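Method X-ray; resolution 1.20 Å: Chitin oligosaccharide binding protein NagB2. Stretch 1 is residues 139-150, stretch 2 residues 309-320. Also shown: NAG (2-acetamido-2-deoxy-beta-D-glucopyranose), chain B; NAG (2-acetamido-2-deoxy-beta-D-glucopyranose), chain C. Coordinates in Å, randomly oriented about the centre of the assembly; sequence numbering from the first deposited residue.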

ATOM      1  N   ILE A 139      19.353   2.101   8.954  1.00 10.89           N
ATOM      2  CA  ILE A 139      18.078   2.559   8.437  1.00 10.51           C
ATOM      3  C   ILE A 139      18.320   3.096   7.036  1.00  9.59           C
ATOM      4  O   ILE A 139      19.182   3.956   6.845  1.00 10.38           O
ATOM      5  CB  ILE A 139      17.508   3.639   9.371  1.00 11.03           C
ATOM      6  CG1 ILE A 139      17.197   3.051  10.761  1.00 13.03           C
ATOM      7  CG2 ILE A 139      16.273   4.274   8.765  1.00 11.03           C
ATOM      8  CD1 ILE A 139      17.292   4.048  11.894  1.00 15.11           C
ATOM      9  N   TYR A 140      17.535   2.627   6.067  1.00  8.93           N
ATOM     10  CA  TYR A 140      17.767   2.948   4.662  1.00  8.53           C
ATOM     11  C   TYR A 140      16.598   3.658   3.990  1.00  8.57           C
ATOM     12  O   TYR A 140      16.625   3.864   2.777  1.00  9.13           O
ATOM     13  CB  TYR A 140      18.121   1.675   3.897  1.00  9.75           C
ATOM     14  CG  TYR A 140      19.479   1.127   4.248  1.00 10.10           C
ATOM     15  CD1 TYR A 140      20.646   1.748   3.801  1.00  9.74           C
ATOM     16  CD2 TYR A 140      19.603  -0.022   5.024  1.00 10.75           C
ATOM     17  CE1 TYR A 140      21.902   1.235   4.110  1.00 10.97           C
ATOM     18  CE2 TYR A 140      20.842  -0.545   5.337  1.00 12.72           C
ATOM     19  CZ  TYR A 140      21.989   0.081   4.862  1.00 11.78           C
ATOM     20  OH  TYR A 140      23.210  -0.455   5.199  1.00 14.26           O
ATOM     21  N   GLY A 141      15.596   4.070   4.741  1.00  8.77           N
ATOM     22  CA  GLY A 141      14.509   4.872   4.201  1.00  9.28           C
ATOM     23  C   GLY A 141      13.597   5.281   5.333  1.00  8.07           C
ATOM     24  O   GLY A 141      13.711   4.768   6.449  1.00  9.33           O
ATOM     25  N   LEU A 142      12.676   6.197   5.026  1.00  8.34           N
ATOM     26  CA  LEU A 142      11.833   6.805   6.052  1.00  8.41           C
ATOM     27  C   LEU A 142      10.388   6.777   5.576  1.00  8.53           C
ATOM     28  O   LEU A 142      10.055   7.426   4.573  1.00  8.67           O
ATOM     29  CB  LEU A 142      12.260   8.234   6.377  1.00  9.39           C
ATOM     30  CG  LEU A 142      13.688   8.331   6.893  1.00  9.98           C
ATOM     31  CD1 LEU A 142      14.119   9.783   6.997  1.00 11.27           C
ATOM     32  CD2 LEU A 142      13.894   7.645   8.243  1.00 11.42           C
ATOM     33  N   PRO A 143       9.504   6.054   6.250  1.00  8.24           N
ATOM     34  CA  PRO A 143       8.126   5.969   5.772  1.00  7.76           C
ATOM     35  C   PRO A 143       7.479   7.343   5.836  1.00  7.71           C
ATOM     36  O   PRO A 143       7.678   8.097   6.796  1.00  8.90           O
ATOM     37  CB  PRO A 143       7.478   4.994   6.753  1.00  9.91           C
ATOM     38  CG  PRO A 143       8.305   5.064   7.983  1.00 11.00           C
ATOM     39  CD  PRO A 143       9.701   5.327   7.510  1.00  8.69           C
ATOM     40  N   GLU A 144       6.674   7.658   4.820  1.00  8.08           N
ATOM     41  CA  GLU A 144       5.943   8.921   4.737  1.00  8.49           C
ATOM     42  C   GLU A 144       4.619   8.864   5.479  1.00  8.20           C
ATOM     43  O   GLU A 144       4.158   9.887   5.990  1.00  9.19           O
ATOM     44  CB  GLU A 144       5.677   9.237   3.246  1.00  9.91           C
ATOM     45  CG  GLU A 144       4.725  10.361   2.989  1.00 11.79           C
ATOM     46  CD  GLU A 144       4.506  10.702   1.523  1.00 12.56           C
ATOM     47  OE1 GLU A 144       5.282  10.280   0.653  1.00 13.99           O
ATOM     48  OE2 GLU A 144       3.546  11.432   1.252  1.00 16.59           O
ATOM     49  N   ALA A 145       4.011   7.687   5.528  1.00  7.78           N
ATOM     50  CA  ALA A 145       2.705   7.482   6.120  1.00  8.69           C
ATOM     51  C   ALA A 145       2.662   6.046   6.603  1.00  8.44           C
ATOM     52  O   ALA A 145       3.509   5.229   6.244  1.00  9.36           O
ATOM     53  CB  ALA A 145       1.588   7.705   5.098  1.00  9.12           C
ATOM     54  N   GLY A 146       1.664   5.740   7.433  1.00  8.96           N
ATOM     55  CA  GLY A 146       1.271   4.374   7.708  1.00  8.82           C
ATOM     56  C   GLY A 146       0.120   3.948   6.802  1.00  9.30           C
ATOM     57  O   GLY A 146      -0.468   4.754   6.105  1.00 10.53           O
ATOM     58  N   PHE A 147      -0.197   2.655   6.820  1.00  8.67           N
ATOM     59  CA  PHE A 147      -1.360   2.162   6.095  1.00  8.70           C
ATOM     60  C   PHE A 147      -1.990   0.995   6.838  1.00  8.18           C
ATOM     61  O   PHE A 147      -1.329   0.272   7.587  1.00  8.62           O
ATOM     62  CB  PHE A 147      -1.041   1.726   4.638  1.00  8.92           C
ATOM     63  CG  PHE A 147      -0.430   0.347   4.534  1.00  9.06           C
ATOM     64  CD1 PHE A 147       0.929   0.133   4.793  1.00  8.94           C
ATOM     65  CD2 PHE A 147      -1.214  -0.732   4.201  1.00  9.22           C
ATOM     66  CE1 PHE A 147       1.467  -1.132   4.718  1.00  9.13           C
ATOM     67  CE2 PHE A 147      -0.667  -2.015   4.125  1.00  9.70           C
ATOM     68  CZ  PHE A 147       0.660  -2.214   4.405  1.00 10.30           C
ATOM     69  N   VAL A 148      -3.291   0.824   6.600  1.00  8.14           N
ATOM     70  CA  VAL A 148      -3.958  -0.461   6.748  1.00  8.54           C
ATOM     71  C   VAL A 148      -4.742  -0.696   5.460  1.00  7.90           C
ATOM     72  O   VAL A 148      -5.026   0.245   4.708  1.00  8.58           O
ATOM     73  CB  VAL A 148      -4.906  -0.533   7.966  1.00 10.44           C
ATOM     74  CG1 VAL A 148      -4.101  -0.538   9.260  1.00 11.84           C
ATOM     75  CG2 VAL A 148      -5.938   0.572   7.951  1.00 10.36           C
ATOM     76  N   GLU A 149      -5.098  -1.968   5.208  1.00  7.98           N
ATOM     77  CA  GLU A 149      -6.010  -2.343   4.134  1.00  8.63           C
ATOM     78  C   GLU A 149      -7.245  -2.974   4.745  1.00  8.47           C
ATOM     79  O   GLU A 149      -7.146  -3.676   5.749  1.00  9.61           O
ATOM     80  CB  GLU A 149      -5.345  -3.277   3.107  1.00  8.60           C
ATOM     81  CG  GLU A 149      -4.186  -2.604   2.376  1.00  8.83           C
ATOM     82  CD  GLU A 149      -3.504  -3.443   1.337  1.00  8.54           C
ATOM     83  OE1 GLU A 149      -4.019  -4.535   0.973  1.00  8.69           O
ATOM     84  OE2 GLU A 149      -2.412  -2.998   0.882  1.00  8.37           O
ATOM     85  N   GLY A 150      -8.389  -2.695   4.126  1.00  8.81           N
ATOM     86  CA  GLY A 150      -9.664  -3.183   4.611  1.00  9.17           C
ATOM     87  C   GLY A 150     -10.757  -2.778   3.647  1.00  8.84           C
ATOM     88  O   GLY A 150     -10.483  -2.253   2.572  1.00  8.95           O
TER
HETATM   89  C1  NAG B   2       0.554   5.440  -1.933  1.00  8.60           C
HETATM   90  C2  NAG B   2       1.051   4.628  -0.749  1.00  8.41           C
HETATM   91  C3  NAG B   2       1.624   3.290  -1.206  1.00  8.39           C
HETATM   92  C4  NAG B   2       0.684   2.573  -2.165  1.00  8.39           C
HETATM   93  C5  NAG B   2       0.295   3.535  -3.280  1.00  8.13           C
HETATM   94  C6  NAG B   2      -0.689   2.971  -4.275  1.00  9.49           C
HETATM   95  C7  NAG B   2       1.869   6.033   1.125  1.00  9.29           C
HETATM   96  C8  NAG B   2       3.055   6.758   1.674  1.00 10.70           C
HETATM   97  N2  NAG B   2       2.071   5.374  -0.024  1.00  8.36           N
HETATM   98  O3  NAG B   2       1.872   2.515  -0.044  1.00  8.14           O
HETATM   99  O4  NAG B   2       1.366   1.474  -2.763  1.00  7.63           O
HETATM  100  O5  NAG B   2      -0.327   4.685  -2.696  1.00  8.31           O
HETATM  101  O6  NAG B   2      -0.924   3.894  -5.333  1.00 10.15           O
HETATM  102  O7  NAG B   2       0.788   6.029   1.708  1.00 10.05           O
HETATM  103  C1  NAG C   3       0.958   0.184  -2.408  1.00  8.40           C
HETATM  104  C2  NAG C   3       1.700  -0.790  -3.290  1.00  7.93           C
HETATM  105  C3  NAG C   3       1.452  -2.228  -2.836  1.00  7.72           C
HETATM  106  C4  NAG C   3       1.785  -2.378  -1.355  1.00  7.25           C
HETATM  107  C5  NAG C   3       1.031  -1.337  -0.534  1.00  7.50           C
HETATM  108  C6  NAG C   3       1.390  -1.355   0.937  1.00  7.98           C
HETATM  109  C7  NAG C   3       2.224  -0.195  -5.608  1.00 10.11           C
HETATM  110  C8  NAG C   3       1.708  -0.109  -7.020  1.00 10.75           C
HETATM  111  N2  NAG C   3       1.355  -0.628  -4.693  1.00  7.92           N
HETATM  112  O3  NAG C   3       2.256  -3.089  -3.632  1.00  8.76           O
HETATM  113  O4  NAG C   3       1.416  -3.662  -0.860  1.00  8.29           O
HETATM  114  O5  NAG C   3       1.323  -0.027  -1.046  1.00  7.91           O
HETATM  115  O6  NAG C   3       2.771  -1.100   1.147  1.00  8.62           O
HETATM  116  O7  NAG C   3       3.382   0.103  -5.314  1.00 12.22           O
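Stretch 2 309-320: LINGGWSNGYGF

Stretch 2 is strand along most of its length, through Phe 320, and runs antiparallel to stretch 1. Stretch 1 is strand around Leu 142 and Pro 143, turns a corner at Glu 144, and is strand again from about Ala 145 through Gly 150. The axes of 145-150 and 309-320 approach to 4.5 Å, with 157° between their N-to-C directions. Together the two stretches bury 854 Å².

Ile 139 makes no contact. At Tyr 140 the link is a water: water 1 lies 2.8 Å from Tyr 140 O and accepts from Phe 320 N at 3.0 Å. Gly 141 lies beside Gly 319, with CA atoms 4.3 Å apart. Leu 142 pairs with Tyr 318 through two backbone hydrogen bonds. Leu 142 N donates to Tyr 318 O at 2.9 Å, and Tyr 318 N donates to Leu 142 O at 3.2 Å.

Pro 143 has no amide hydrogen to give. Its CA sits 4.0 Å from the CA of Gly 317, and a CB on Gly 317 would clash with Leu 142 O, Pro 143 CA and Glu 144 N. Pro 143 CB also packs on Trp 314 CB at 3.9 Å.

At the corner, Glu 144 N donates to Asn 316 O (2.8 Å, 165°). Water 2 joins the side chains here, 3.1 Å from Glu 144 OE1 and 2.7 Å from Tyr 318 OH. Beyond the corner, water 3 fills the gap between backbones: it donates to Ala 145 O and accepts from Ser 315 N, both at 2.8 Å. Gly 146 CA lies 3.2 Å from Trp 314 CD1, and a side chain here would run into Trp 314 NE1.

Regular pairing resumes at Phe 147. Its N donates to Gly 313 O at 2.9 Å, and Gly 313 N donates to Phe 147 O at 3.0 Å. One face of the Phe 147 ring covers Gly 312, whose CA is 3.9 Å from the ring centroid in a CH-pi contact. The opposite face meets the chain C sugar, with Phe 147 CZ 3.6 Å from NAG C6. Ser 315 OG hydrogen-bonds NAG O6 of the same sugar at 2.7 Å. Asn 316 OD1 accepts from NAG N2 of chain B at 2.9 Å, so this sheet forms part of the chitin oligosaccharide site.

Val 148 faces Gly 312, CA to CA 3.9 Å, and its CB touches Ile 310 CD1 at 3.8 Å. Glu 149 N donates to Asn 311 O at 2.9 Å. Gly 150 ends the stretch without a contact.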

ATOM      1  N   LEU A 309      -6.823 -10.138  12.526  1.00 15.08           N
ATOM      2  CA  LEU A 309      -5.641  -9.440  12.050  1.00 14.08           C
ATOM      3  C   LEU A 309      -6.025  -8.392  11.012  1.00 13.71           C
ATOM      4  O   LEU A 309      -7.056  -8.491  10.355  1.00 15.31           O
ATOM      5  CB  LEU A 309      -4.663 -10.437  11.425  1.00 14.95           C
ATOM      6  CG  LEU A 309      -4.201 -11.565  12.338  1.00 16.04           C
ATOM      7  CD1 LEU A 309      -3.228 -12.471  11.600  1.00 16.37           C
ATOM      8  CD2 LEU A 309      -3.542 -11.024  13.587  1.00 16.84           C
ATOM      9  N   ILE A 310      -5.178  -7.385  10.861  1.00 11.43           N
ATOM     10  CA  ILE A 310      -5.385  -6.375   9.832  1.00 10.69           C
ATOM     11  C   ILE A 310      -4.088  -6.174   9.062  1.00 10.18           C
ATOM     12  O   ILE A 310      -3.013  -6.093   9.655  1.00 11.03           O
ATOM     13  CB  ILE A 310      -5.950  -5.057  10.402  1.00 10.60           C
ATOM     14  CG1 ILE A 310      -6.420  -4.117   9.287  1.00 10.48           C
ATOM     15  CG2 ILE A 310      -4.942  -4.388  11.321  1.00 12.25           C
ATOM     16  CD1 ILE A 310      -7.217  -2.928   9.795  1.00 12.20           C
ATOM     17  N   ASN A 311      -4.178  -6.123   7.748  1.00  9.12           N
ATOM     18  CA  ASN A 311      -2.996  -5.824   6.949  1.00  8.97           C
ATOM     19  C   ASN A 311      -2.605  -4.371   7.185  1.00  8.32           C
ATOM     20  O   ASN A 311      -3.441  -3.476   7.015  1.00  9.23           O
ATOM     21  CB  ASN A 311      -3.347  -6.059   5.481  1.00  8.85           C
ATOM     22  CG  ASN A 311      -2.208  -5.777   4.496  1.00  8.89           C
ATOM     23  OD1 ASN A 311      -2.478  -5.365   3.374  1.00  9.09           O
ATOM     24  ND2 ASN A 311      -0.963  -6.047   4.869  1.00 10.63           N
ATOM     25  N   GLY A 312      -1.358  -4.125   7.582  1.00  8.46           N
ATOM     26  CA  GLY A 312      -0.927  -2.751   7.763  1.00  8.97           C
ATOM     27  C   GLY A 312       0.514  -2.681   8.204  1.00  8.74           C
ATOM     28  O   GLY A 312       1.152  -3.696   8.501  1.00 10.55           O
ATOM     29  N   GLY A 313       1.009  -1.454   8.254  1.00  9.08           N
ATOM     30  CA  GLY A 313       2.393  -1.203   8.624  1.00  9.58           C
ATOM     31  C   GLY A 313       2.827   0.166   8.139  1.00  8.52           C
ATOM     32  O   GLY A 313       2.004   1.004   7.790  1.00  9.13           O
ATOM     33  N   TRP A 314       4.143   0.355   8.110  1.00  8.47           N
ATOM     34  CA  TRP A 314       4.774   1.581   7.618  1.00  8.21           C
ATOM     35  C   TRP A 314       5.765   1.131   6.551  1.00  8.61           C
ATOM     36  O   TRP A 314       6.862   0.677   6.855  1.00 10.68           O
ATOM     37  CB  TRP A 314       5.426   2.366   8.742  1.00  8.41           C
ATOM     38  CG  TRP A 314       4.400   3.029   9.629  1.00  9.14           C
ATOM     39  CD1 TRP A 314       3.908   4.304   9.505  1.00  9.70           C
ATOM     40  CD2 TRP A 314       3.727   2.454  10.753  1.00 10.81           C
ATOM     41  NE1 TRP A 314       2.983   4.547  10.471  1.00 10.52           N
ATOM     42  CE2 TRP A 314       2.859   3.442  11.264  1.00 10.04           C
ATOM     43  CE3 TRP A 314       3.780   1.212  11.388  1.00 11.57           C
ATOM     44  CZ2 TRP A 314       2.038   3.226  12.371  1.00 11.62           C
ATOM     45  CZ3 TRP A 314       2.968   1.003  12.504  1.00 13.13           C
ATOM     46  CH2 TRP A 314       2.110   2.004  12.974  1.00 12.60           C
ATOM     47  N   SER A 315       5.337   1.190   5.309  1.00  7.84           N
ATOM     48  CA  SER A 315       6.007   0.506   4.219  1.00  7.49           C
ATOM     49  C   SER A 315       6.550   1.406   3.124  1.00  7.44           C
ATOM     50  O   SER A 315       7.337   0.927   2.312  1.00  8.59           O
ATOM     51  CB  SER A 315       5.007  -0.433   3.533  1.00  8.75           C
ATOM     52  OG  SER A 315       3.909   0.343   3.059  1.00  9.80           O
ATOM     53  N   ASN A 316       6.092   2.649   3.001  1.00  7.66           N
ATOM     54  CA  ASN A 316       6.392   3.444   1.818  1.00  7.92           C
ATOM     55  C   ASN A 316       6.806   4.846   2.212  1.00  7.34           C
ATOM     56  O   ASN A 316       6.161   5.490   3.048  1.00  8.21           O
ATOM     57  CB  ASN A 316       5.176   3.474   0.884  1.00  7.79           C
ATOM     58  CG  ASN A 316       5.467   4.146  -0.456  1.00  7.63           C
ATOM     59  OD1 ASN A 316       4.795   5.105  -0.844  1.00  8.40           O
ATOM     60  ND2 ASN A 316       6.491   3.658  -1.163  1.00  8.25           N
ATOM     61  N   GLY A 317       7.894   5.309   1.626  1.00  7.65           N
ATOM     62  CA  GLY A 317       8.379   6.649   1.879  1.00  7.19           C
ATOM     63  C   GLY A 317       9.563   6.946   1.004  1.00  8.50           C
ATOM     64  O   GLY A 317       9.636   6.400  -0.092  1.00 10.80           O
ATOM     65  N   TYR A 318      10.489   7.786   1.451  1.00  8.96           N
ATOM     66  CA  TYR A 318      11.650   8.158   0.644  1.00  8.14           C
ATOM     67  C   TYR A 318      12.898   7.422   1.129  1.00  8.41           C
ATOM     68  O   TYR A 318      13.156   7.292   2.335  1.00  9.33           O
ATOM     69  CB  TYR A 318      11.863   9.679   0.677  1.00  9.07           C
ATOM     70  CG  TYR A 318      10.786  10.371  -0.114  1.00  9.09           C
ATOM     71  CD1 TYR A 318      10.735  10.248  -1.496  1.00  8.97           C
ATOM     72  CD2 TYR A 318       9.769  11.102   0.506  1.00  9.94           C
ATOM     73  CE1 TYR A 318       9.715  10.838  -2.232  1.00  9.42           C
ATOM     74  CE2 TYR A 318       8.759  11.697  -0.220  1.00 10.50           C
ATOM     75  CZ  TYR A 318       8.734  11.559  -1.579  1.00  9.63           C
ATOM     76  OH  TYR A 318       7.721  12.088  -2.340  1.00 10.27           O
ATOM     77  N   GLY A 319      13.662   6.951   0.139  1.00  8.05           N
ATOM     78  CA  GLY A 319      15.037   6.551   0.322  1.00  8.75           C
ATOM     79  C   GLY A 319      15.954   7.458  -0.488  1.00  8.17           C
ATOM     80  O   GLY A 319      15.501   8.294  -1.288  1.00  8.60           O
ATOM     81  N   PHE A 320      17.257   7.267  -0.280  1.00  7.99           N
ATOM     82  CA  PHE A 320      18.267   8.205  -0.744  1.00  8.97           C
ATOM     83  C   PHE A 320      19.440   7.446  -1.332  1.00  9.26           C
ATOM     84  O   PHE A 320      19.838   6.405  -0.812  1.00  9.70           O
ATOM     85  CB  PHE A 320      18.700   9.120   0.417  1.00  9.55           C
ATOM     86  CG  PHE A 320      17.513   9.768   1.070  1.00  9.15           C
ATOM     87  CD1 PHE A 320      16.979  10.932   0.545  1.00 10.46           C
ATOM     88  CD2 PHE A 320      16.860   9.148   2.122  1.00  9.48           C
ATOM     89  CE1 PHE A 320      15.836  11.489   1.072  1.00 11.02           C
ATOM     90  CE2 PHE A 320      15.709   9.701   2.661  1.00 10.28           C
ATOM     91  CZ  PHE A 320      15.205  10.883   2.147  1.00 10.90           C
TER
HETATM   92  O   HOH W   1      18.322   5.976   2.203  1.00 10.09           O
HETATM   93  O   HOH W   2       5.369  12.761  -1.146  1.00 11.85           O
HETATM   94  O   HOH W   3       3.502   3.171   4.419  1.00  8.79           O